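PDB 1LQT: FprA from Mycobacterium tuberculosis, which transfers electrons between NADPH and ferredoxin through its bound FAD, and may supply electrons to cytochrome P450 systems. Local coordinates for residues 5-10 / 95-100; 17-22 / 34-39. One frame throughout, in Å; residues are numbered along the deposited sequence. Where two conformers were deposited one is given.

Overall arrangement
From the N terminus the chain first runs through strand 4-9 to the FAD, turns at Gly10, returns through helix 13-28 and enters strand 34-40, parallel to the first strand. Contact 2 (17-22 / 34-39) closes the short helix-to-strand connection by laying the helix on the second strand. The chain then travels on through strand 76-80 and helix 90-96 before contact 1 (5-10 / 95-100) closes the longer loop, setting strand 99-102 against the other edge of strand 4-9. Contact 2 thus lies wholly within the span of contact 1. They also touch each other, for one through a hydrogen bond between Tyr97 OH and Asp37 OD2, which passes across strand 4-9 in the FAD-binding sheet.

Contact 1 (5-10 / 95-100); sequences YIAIVG and ERYDAV. With FAD (flavin-adenine dinucleotide), chain H.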
ATOM      1  N   TYR A   5      21.289   2.156 -19.674  1.00 11.98           N
ATOM      2  CA  TYR A   5      19.846   2.059 -19.823  1.00 12.15           C
ATOM      3  C   TYR A   5      19.349   1.230 -18.654  1.00 11.02           C
ATOM      4  O   TYR A   5      19.708   0.055 -18.497  1.00 11.38           O
ATOM      5  CB  TYR A   5      19.474   1.355 -21.114  1.00 13.53           C
ATOM      6  CG  TYR A   5      19.847   2.144 -22.320  1.00 15.56           C
ATOM      7  CD1 TYR A   5      19.009   3.132 -22.806  1.00 17.96           C
ATOM      8  CD2 TYR A   5      21.049   1.938 -22.957  1.00 17.63           C
ATOM      9  CE1 TYR A   5      19.368   3.892 -23.921  1.00 20.21           C
ATOM     10  CE2 TYR A   5      21.408   2.690 -24.078  1.00 19.62           C
ATOM     11  CZ  TYR A   5      20.566   3.658 -24.527  1.00 21.14           C
ATOM     12  OH  TYR A   5      20.913   4.405 -25.632  1.00 26.17           O
ATOM     13  N   ILE A   6      18.501   1.853 -17.851  1.00 10.42           N
ATOM     14  CA  ILE A   6      17.927   1.186 -16.683  1.00 10.20           C
ATOM     15  C   ILE A   6      16.421   1.126 -16.833  1.00 10.09           C
ATOM     16  O   ILE A   6      15.783   2.113 -17.132  1.00 11.51           O
ATOM     17  CB  ILE A   6      18.240   1.980 -15.403  1.00 10.83           C
ATOM     18  CG1 ILE A   6      19.708   2.435 -15.341  1.00 11.75           C
ATOM     19  CG2 ILE A   6      17.867   1.165 -14.179  1.00 11.34           C
ATOM     20  CD1 ILE A   6      20.716   1.368 -15.328  1.00 13.07           C
ATOM     21  N   ALA A   7      15.877  -0.062 -16.600  1.00  9.83           N
ATOM     22  CA  ALA A   7      14.424  -0.228 -16.540  1.00  9.56           C
ATOM     23  C   ALA A   7      14.040  -0.300 -15.085  1.00  9.40           C
ATOM     24  O   ALA A   7      14.700  -0.961 -14.288  1.00  9.99           O
ATOM     25  CB  ALA A   7      13.984  -1.505 -17.213  1.00 10.71           C
ATOM     26  N   ILE A   8      12.932   0.364 -14.757  1.00  8.99           N
ATOM     27  CA  ILE A   8      12.352   0.298 -13.410  1.00  8.91           C
ATOM     28  C   ILE A   8      10.950  -0.227 -13.592  1.00  8.92           C
ATOM     29  O   ILE A   8      10.180   0.307 -14.391  1.00  9.71           O
ATOM     30  CB  ILE A   8      12.368   1.662 -12.710  1.00  9.24           C
ATOM     31  CG1 ILE A   8      13.788   2.198 -12.577  1.00  9.80           C
ATOM     32  CG2 ILE A   8      11.698   1.538 -11.354  1.00 10.18           C
ATOM     33  CD1 ILE A   8      13.846   3.569 -12.006  1.00 10.69           C
ATOM     34  N   VAL A   9      10.619  -1.291 -12.862  1.00  8.48           N
ATOM     35  CA  VAL A   9       9.322  -1.951 -12.949  1.00  8.32           C
ATOM     36  C   VAL A   9       8.522  -1.509 -11.745  1.00  8.51           C
ATOM     37  O   VAL A   9       8.830  -1.843 -10.609  1.00  8.72           O
ATOM     38  CB  VAL A   9       9.475  -3.474 -13.011  1.00  9.23           C
ATOM     39  CG1 VAL A   9       8.113  -4.117 -13.098  1.00  9.38           C
ATOM     40  CG2 VAL A   9      10.370  -3.847 -14.210  1.00  9.61           C
ATOM     41  N   GLY A  10       7.480  -0.729 -12.021  1.00  8.28           N
ATOM     42  CA  GLY A  10       6.683  -0.057 -11.032  1.00  8.48           C
ATOM     43  C   GLY A  10       6.970   1.432 -11.030  1.00  8.34           C
ATOM     44  O   GLY A  10       8.028   1.883 -11.475  1.00  8.85           O
ATOM     45  N   GLU A  95      17.892  -8.530 -20.969  1.00 15.45           N
ATOM     46  CA  GLU A  95      18.664  -8.518 -22.224  1.00 16.04           C
ATOM     47  C   GLU A  95      18.693  -7.117 -22.829  1.00 15.18           C
ATOM     48  O   GLU A  95      19.617  -6.777 -23.559  1.00 17.27           O
ATOM     49  CB  GLU A  95      18.036  -9.427 -23.286  1.00 17.15           C
ATOM     50  CG  GLU A  95      17.975 -10.911 -22.990  1.00 19.73           C
ATOM     51  CD  GLU A  95      19.298 -11.634 -22.895  1.00 22.11           C
ATOM     52  OE1 GLU A  95      20.361 -10.981 -23.028  1.00 21.60           O
ATOM     53  OE2 GLU A  95      19.254 -12.904 -22.680  1.00 25.19           O
ATOM     54  N   ARG A  96      17.673  -6.310 -22.561  1.00 13.79           N
ATOM     55  CA  ARG A  96      17.541  -5.026 -23.198  1.00 14.11           C
ATOM     56  C   ARG A  96      18.007  -3.822 -22.415  1.00 13.39           C
ATOM     57  O   ARG A  96      18.042  -2.715 -22.948  1.00 14.97           O
ATOM     58  CB  ARG A  96      16.090  -4.825 -23.591  1.00 14.39           C
ATOM     59  CG  ARG A  96      15.710  -5.629 -24.758  1.00 15.91           C
ATOM     60  CD  ARG A  96      14.267  -5.555 -24.993  1.00 16.41           C
ATOM     61  NE  ARG A  96      13.923  -6.221 -26.213  1.00 20.01           N
ATOM     62  CZ  ARG A  96      13.742  -7.501 -26.325  1.00 17.03           C
ATOM     63  NH1 ARG A  96      13.870  -8.307 -25.264  1.00 18.54           N
ATOM     64  NH2 ARG A  96      13.476  -7.978 -27.528  1.00 20.88           N
ATOM     65  N   TYR A  97      18.333  -4.014 -21.147  1.00 12.27           N
ATOM     66  CA  TYR A  97      18.754  -2.955 -20.285  1.00 11.75           C
ATOM     67  C   TYR A  97      20.019  -3.365 -19.579  1.00 11.40           C
ATOM     68  O   TYR A  97      20.262  -4.552 -19.367  1.00 12.71           O
ATOM     69  CB  TYR A  97      17.633  -2.649 -19.269  1.00 11.05           C
ATOM     70  CG  TYR A  97      16.428  -1.983 -19.886  1.00 11.11           C
ATOM     71  CD1 TYR A  97      15.386  -2.725 -20.416  1.00 11.21           C
ATOM     72  CD2 TYR A  97      16.359  -0.609 -19.982  1.00 10.78           C
ATOM     73  CE1 TYR A  97      14.311  -2.113 -20.989  1.00 12.04           C
ATOM     74  CE2 TYR A  97      15.274   0.017 -20.557  1.00 11.59           C
ATOM     75  CZ  TYR A  97      14.255  -0.728 -21.067  1.00 12.08           C
ATOM     76  OH  TYR A  97      13.143  -0.136 -21.624  1.00 13.74           O
ATOM     77  N   ASP A  98      20.837  -2.385 -19.226  1.00 11.52           N
ATOM     78  CA  ASP A  98      22.018  -2.655 -18.412  1.00 11.63           C
ATOM     79  C   ASP A  98      21.666  -3.203 -17.044  1.00 11.32           C
ATOM     80  O   ASP A  98      22.359  -4.071 -16.522  1.00 12.57           O
ATOM     81  CB  ASP A  98      22.888  -1.417 -18.296  1.00 12.01           C
ATOM     82  CG  ASP A  98      23.490  -1.019 -19.629  1.00 11.97           C
ATOM     83  OD1 ASP A  98      23.050   0.015 -20.180  1.00 13.34           O
ATOM     84  OD2 ASP A  98      24.370  -1.726 -20.133  1.00 14.30           O
ATOM     85  N   ALA A  99      20.586  -2.678 -16.462  1.00 11.39           N
ATOM     86  CA  ALA A  99      20.095  -3.187 -15.184  1.00 10.69           C
ATOM     87  C   ALA A  99      18.605  -2.932 -15.123  1.00  9.99           C
ATOM     88  O   ALA A  99      18.084  -2.056 -15.803  1.00  9.93           O
ATOM     89  CB  ALA A  99      20.793  -2.520 -14.048  1.00 11.74           C
ATOM     90  N   VAL A 100      17.937  -3.724 -14.275  1.00  9.92           N
ATOM     91  CA  VAL A 100      16.503  -3.644 -14.096  1.00  9.61           C
ATOM     92  C   VAL A 100      16.254  -3.594 -12.599  1.00  9.90           C
ATOM     93  O   VAL A 100      16.780  -4.397 -11.849  1.00 10.76           O
ATOM     94  CB  VAL A 100      15.784  -4.855 -14.703  1.00 10.62           C
ATOM     95  CG1 VAL A 100      14.278  -4.663 -14.649  1.00 10.64           C
ATOM     96  CG2 VAL A 100      16.244  -5.124 -16.163  1.00 11.44           C
TER
HETATM   97  PA  FAD H2457       3.952   0.760  -4.316  1.00  8.02           P
HETATM   98  O1A FAD H2457       2.969  -0.302  -4.030  1.00  8.20           O
HETATM   99  O2A FAD H2457       3.667   2.163  -3.922  1.00  7.84           O
HETATM  100  O5B FAD H2457       4.239   0.783  -5.890  1.00  7.94           O
HETATM  101  C5B FAD H2457       4.374  -0.449  -6.610  1.00  7.87           C
HETATM  102  C4B FAD H2457       4.049  -0.135  -8.065  1.00  7.90           C
HETATM  103  O4B FAD H2457       4.460  -1.261  -8.837  1.00  8.01           O
HETATM  104  C3B FAD H2457       2.556   0.076  -8.342  1.00  8.20           C
HETATM  105  O3B FAD H2457       2.314   1.230  -9.113  1.00  8.05           O
HETATM  106  C2B FAD H2457       2.166  -1.196  -9.047  1.00  8.02           C
HETATM  107  O2B FAD H2457       1.037  -1.111  -9.887  1.00  7.90           O
HETATM  108  C1B FAD H2457       3.459  -1.540  -9.796  1.00  7.97           C
HETATM  109  N9A FAD H2457       3.583  -2.937 -10.191  1.00  8.30           N
HETATM  110  C8A FAD H2457       3.374  -4.028  -9.391  1.00  8.30           C
HETATM  111  N7A FAD H2457       3.585  -5.167 -10.038  1.00  9.15           N
HETATM  112  C5A FAD H2457       3.912  -4.787 -11.325  0.50  8.27           C
HETATM  113  C6A FAD H2457       4.225  -5.541 -12.459  1.00  9.63           C
HETATM  114  N6A FAD H2457       4.305  -6.862 -12.472  1.00 10.73           N
HETATM  115  N1A FAD H2457       4.516  -4.849 -13.595  1.00  9.12           N
HETATM  116  C2A FAD H2457       4.496  -3.489 -13.578  1.00  8.79           C
HETATM  117  N3A FAD H2457       4.209  -2.708 -12.528  1.00  8.93           N
HETATM  118  C4A FAD H2457       3.924  -3.405 -11.424  0.50  8.33           C
HETATM  119  N1  FAD H2457       2.756   6.159   3.707  1.00 10.26           N
HETATM  120  C2  FAD H2457       2.781   7.452   4.139  1.00 10.74           C
HETATM  121  O2  FAD H2457       3.829   8.058   4.250  1.00 11.76           O
HETATM  122  N3  FAD H2457       1.585   8.064   4.480  1.00 11.52           N
HETATM  123  C4  FAD H2457       0.360   7.484   4.332  1.00 10.61           C
HETATM  124  O4  FAD H2457      -0.686   8.107   4.622  1.00 12.30           O
HETATM  125  C4X FAD H2457       0.339   6.175   3.838  0.50  9.92           C
HETATM  126  N5  FAD H2457      -0.858   5.524   3.635  1.00 10.25           N
HETATM  127  C5X FAD H2457      -0.861   4.228   3.189  0.50  9.73           C
HETATM  128  C6  FAD H2457      -2.051   3.566   3.013  1.00  9.61           C
HETATM  129  C7  FAD H2457      -2.104   2.235   2.638  1.00  9.98           C
HETATM  130  C7M FAD H2457      -3.431   1.555   2.440  1.00 10.88           C
HETATM  131  C8  FAD H2457      -0.898   1.565   2.400  1.00  9.28           C
HETATM  132  C8M FAD H2457      -0.892   0.112   2.013  1.00 10.11           C
HETATM  133  C9  FAD H2457       0.318   2.229   2.551  1.00  9.60           C
HETATM  134  C9A FAD H2457       0.357   3.560   2.945  1.00  9.46           C
HETATM  135  N10 FAD H2457       1.566   4.239   3.125  1.00  9.41           N
HETATM  136  C10 FAD H2457       1.561   5.546   3.545  1.00  9.50           C
HETATM  137  C1' FAD H2457       2.880   3.599   2.825  1.00  9.49           C
HETATM  138  C2' FAD H2457       3.277   3.798   1.364  1.00  9.15           C
HETATM  139  O2' FAD H2457       2.160   3.509   0.562  1.00  9.52           O
HETATM  140  C3' FAD H2457       4.446   2.857   1.012  1.00  8.77           C
HETATM  141  O3' FAD H2457       5.594   3.163   1.797  1.00  9.65           O
HETATM  142  C4' FAD H2457       4.962   2.965  -0.423  1.00  8.31           C
HETATM  143  O4' FAD H2457       3.907   3.244  -1.338  1.00  8.62           O
HETATM  144  C5' FAD H2457       5.679   1.677  -0.831  1.00  8.25           C
HETATM  145  O5' FAD H2457       6.292   1.975  -2.092  1.00  7.96           O
HETATM  146  P   FAD H2457       6.690   0.889  -3.178  1.00  8.33           P
HETATM  147  O1P FAD H2457       7.300   1.683  -4.268  1.00  8.04           O
HETATM  148  O2P FAD H2457       7.483  -0.244  -2.611  1.00  8.59           O
HETATM  149  O3P FAD H2457       5.331   0.225  -3.655  1.00  7.88           O
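Strand 5-9 and the chain leaving helix 90-96 run parallel, pairing Ile6 with Ala99 and Ala7 with Val100, and Ala7 N donates to Ala99 O at 3.1 Å, in the carbonyl plane. At the start of the pairing the carboxylate of Asp98 stands in for a backbone acceptor: Tyr5 N points almost straight (170°) at OD1, 2.8 Å away, meeting its anti lone pair. Asp98 N returns a weak, bent bond to Tyr5 O. OD1 also forms a salt bridge with Arg2, so two donors grip this one oxygen. Strand 4-9 is the central first strand of a Rossmann-type FAD-binding domain, and at its end Gly10 CA comes within 3.3 Å of FAD O4B. One face of the sheet carries Ala7 and Val100. There Ala7 CB sits over the face of the Tyr97 ring, 3.5 Å from its centroid and 6° off the normal, a CH-pi contact. The ring's hydroxyl reaches past strand 4-9 to Asp37. Val100 CG1 lies beside Ala7 CB and meets Val9 CG2 at 4.0 Å, while Val9 CG1, anti to its backbone N, turns to the adenine at FAD C2A, 3.7 Å away. On the other face, Ile6 CD1 touches Ala99 CB.

Contact 2 (17-22 / 34-39); sequences FAAASL and MAVDML
The side-chain contacts between helix 17-22 and strand 34-39 are all apolar, and illustrate how the helix of a beta-alpha-beta crossover rests on the strand that follows it. The two axes come within 9.3 Å and run nearly antiparallel, at 167°, as expected when the chain reverses after the helix. Residues one helical turn apart, Ala19 and Leu22, face alternate strand residues Met34, Val36 and Met38.

Branched side chains make the middle of the interface. Leu22, with CG anti to its carbonyl carbon (chi1 -70°), spreads its two methyls over different partners: CD1 meets Val36 CG2 at 4.1 Å, and CD2 meets the Met34 methyl. The other Val36 methyl, CG1, anti to the backbone N, lies 4.2 Å from Ala19 CB.

The methionines contribute unbranched chains at the two ends. In the conformer given, one of two deposited, Met34 bends at chi2 (-72°) and crosses Leu22 at about a right angle, bringing CE to 3.9 Å from Leu22 CD2. Met38 is extended through chi2 and turns at its last torsion, so that CE comes to 4.4 Å from Ala19 CB. A separate contact involves the backbone, where Met34 CG packs against Leu22 O.

Leu22 also packs on Ile6 and Ile8 of strand 4-9 and Val36 on Ile8, strand 76-80 adds Phe76 beside Val36 and Met38, and helix 370-391 lies against Leu22 through Val379.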
ATOM      1  N   PHE A  17      12.116   7.210  -6.281  1.00  9.50           N
ATOM      2  CA  PHE A  17      13.332   7.521  -5.555  1.00 10.05           C
ATOM      3  C   PHE A  17      14.540   6.876  -6.245  1.00  9.41           C
ATOM      4  O   PHE A  17      15.594   7.502  -6.379  1.00 10.00           O
ATOM      5  CB  PHE A  17      13.230   7.091  -4.093  1.00 10.69           C
ATOM      6  CG  PHE A  17      12.222   7.904  -3.263  1.00 11.15           C
ATOM      7  CD1 PHE A  17      12.143   9.272  -3.326  1.00 14.46           C
ATOM      8  CD2 PHE A  17      11.390   7.255  -2.379  1.00 11.39           C
ATOM      9  CE1 PHE A  17      11.239   9.954  -2.559  1.00 15.41           C
ATOM     10  CE2 PHE A  17      10.501   7.974  -1.601  1.00 12.44           C
ATOM     11  CZ  PHE A  17      10.442   9.294  -1.693  1.00 14.67           C
ATOM     12  N   ALA A  18      14.370   5.660  -6.732  1.00  9.59           N
ATOM     13  CA  ALA A  18      15.454   5.018  -7.477  1.00  9.52           C
ATOM     14  C   ALA A  18      15.794   5.823  -8.733  1.00  9.59           C
ATOM     15  O   ALA A  18      16.953   6.041  -9.046  1.00  9.77           O
ATOM     16  CB  ALA A  18      15.079   3.593  -7.829  1.00  9.61           C
ATOM     17  N   ALA A  19      14.750   6.242  -9.457  1.00  9.31           N
ATOM     18  CA  ALA A  19      14.968   7.029 -10.667  1.00  9.75           C
ATOM     19  C   ALA A  19      15.752   8.286 -10.353  1.00 10.06           C
ATOM     20  O   ALA A  19      16.716   8.633 -11.051  1.00 10.41           O
ATOM     21  CB  ALA A  19      13.647   7.369 -11.326  1.00  9.87           C
ATOM     22  N   ALA A  20      15.341   8.980  -9.303  1.00 10.43           N
ATOM     23  CA  ALA A  20      16.030  10.194  -8.930  1.00 11.10           C
ATOM     24  C   ALA A  20      17.473   9.926  -8.569  1.00 10.60           C
ATOM     25  O   ALA A  20      18.366  10.690  -8.949  1.00 11.66           O
ATOM     26  CB  ALA A  20      15.302  10.906  -7.791  1.00 11.70           C
ATOM     27  N   SER A  21      17.719   8.845  -7.841  1.00 10.75           N
ATOM     28  CA  SER A  21      19.097   8.501  -7.459  1.00 11.08           C
ATOM     29  C   SER A  21      19.971   8.195  -8.681  1.00 10.97           C
ATOM     30  O   SER A  21      21.129   8.583  -8.730  1.00 11.26           O
ATOM     31  CB  SER A  21      19.094   7.315  -6.513  1.00 11.27           C
ATOM     32  OG  SER A  21      18.519   7.629  -5.275  1.00 12.17           O
ATOM     33  N   LEU A  22      19.419   7.515  -9.665  1.00 10.69           N
ATOM     34  CA  LEU A  22      20.150   7.206 -10.878  1.00 10.38           C
ATOM     35  C   LEU A  22      20.519   8.474 -11.619  1.00 10.89           C
ATOM     36  O   LEU A  22      21.655   8.652 -12.067  1.00 11.78           O
ATOM     37  CB  LEU A  22      19.334   6.302 -11.768  1.00 10.63           C
ATOM     38  CG  LEU A  22      19.141   4.865 -11.273  1.00 11.08           C
ATOM     39  CD1 LEU A  22      17.936   4.211 -11.933  1.00 11.40           C
ATOM     40  CD2 LEU A  22      20.412   4.029 -11.479  1.00 11.24           C
ATOM     41  N   MET A  34      22.851   8.341 -17.883  1.00 14.41           N
ATOM     42  CA  MET A  34      21.750   7.460 -17.543  1.00 13.95           C
ATOM     43  C   MET A  34      20.527   7.741 -18.398  1.00 13.84           C
ATOM     44  O   MET A  34      20.210   8.880 -18.722  1.00 15.11           O
ATOM     45  CB  MET A  34      21.335   7.602 -16.077  0.50 14.84           C
ATOM     46  CG  MET A  34      22.233   6.886 -15.088  0.50 13.15           C
ATOM     47  SD  MET A  34      22.119   5.088 -15.084  0.50 12.06           S
ATOM     48  CE  MET A  34      23.377   4.792 -13.836  0.50 12.83           C
ATOM     49  N   ALA A  35      19.813   6.677 -18.722  1.00 13.29           N
ATOM     50  CA  ALA A  35      18.497   6.714 -19.362  1.00 13.16           C
ATOM     51  C   ALA A  35      17.652   5.770 -18.515  1.00 12.17           C
ATOM     52  O   ALA A  35      18.060   4.641 -18.266  1.00 13.83           O
ATOM     53  CB  ALA A  35      18.569   6.230 -20.785  1.00 14.42           C
ATOM     54  N   VAL A  36      16.474   6.220 -18.111  1.00 11.71           N
ATOM     55  CA  VAL A  36      15.572   5.450 -17.266  1.00 11.09           C
ATOM     56  C   VAL A  36      14.215   5.277 -17.930  1.00 10.51           C
ATOM     57  O   VAL A  36      13.580   6.259 -18.281  1.00 10.97           O
ATOM     58  CB  VAL A  36      15.385   6.188 -15.924  1.00 11.75           C
ATOM     59  CG1 VAL A  36      14.335   5.482 -15.042  1.00 12.76           C
ATOM     60  CG2 VAL A  36      16.690   6.358 -15.205  1.00 13.86           C
ATOM     61  N   ASP A  37      13.792   4.034 -18.118  1.00 10.49           N
ATOM     62  CA  ASP A  37      12.467   3.678 -18.602  1.00 10.38           C
ATOM     63  C   ASP A  37      11.728   3.032 -17.447  1.00 10.16           C
ATOM     64  O   ASP A  37      12.188   2.059 -16.866  1.00 11.16           O
ATOM     65  CB  ASP A  37      12.550   2.682 -19.752  1.00 10.80           C
ATOM     66  CG  ASP A  37      13.009   3.285 -21.057  1.00 10.77           C
ATOM     67  OD1 ASP A  37      12.998   4.522 -21.178  1.00 11.88           O
ATOM     68  OD2 ASP A  37      13.371   2.515 -21.969  1.00 12.61           O
ATOM     69  N   MET A  38      10.571   3.577 -17.128  1.00  9.84           N
ATOM     70  CA  MET A  38       9.731   3.100 -16.049  1.00  8.95           C
ATOM     71  C   MET A  38       8.507   2.438 -16.623  1.00  8.93           C
ATOM     72  O   MET A  38       7.773   3.056 -17.386  1.00 10.18           O
ATOM     73  CB  MET A  38       9.360   4.287 -15.172  1.00  9.99           C
ATOM     74  CG  MET A  38       8.539   3.920 -13.990  1.00 10.68           C
ATOM     75  SD  MET A  38       8.216   5.338 -12.889  1.00 11.57           S
ATOM     76  CE  MET A  38       9.733   5.555 -12.064  1.00 12.60           C
ATOM     77  N   LEU A  39       8.313   1.167 -16.288  1.00  8.82           N
ATOM     78  CA  LEU A  39       7.217   0.348 -16.770  1.00  8.92           C
ATOM     79  C   LEU A  39       6.252   0.104 -15.646  1.00  9.29           C
ATOM     80  O   LEU A  39       6.633  -0.420 -14.616  1.00 11.89           O
ATOM     81  CB  LEU A  39       7.764  -1.019 -17.229  1.00 10.11           C
ATOM     82  CG  LEU A  39       8.925  -0.965 -18.229  1.00 14.14           C
ATOM     83  CD1 LEU A  39       9.199  -2.411 -18.715  1.00 16.15           C
ATOM     84  CD2 LEU A  39       8.787  -0.033 -19.312  1.00 15.84           C
TER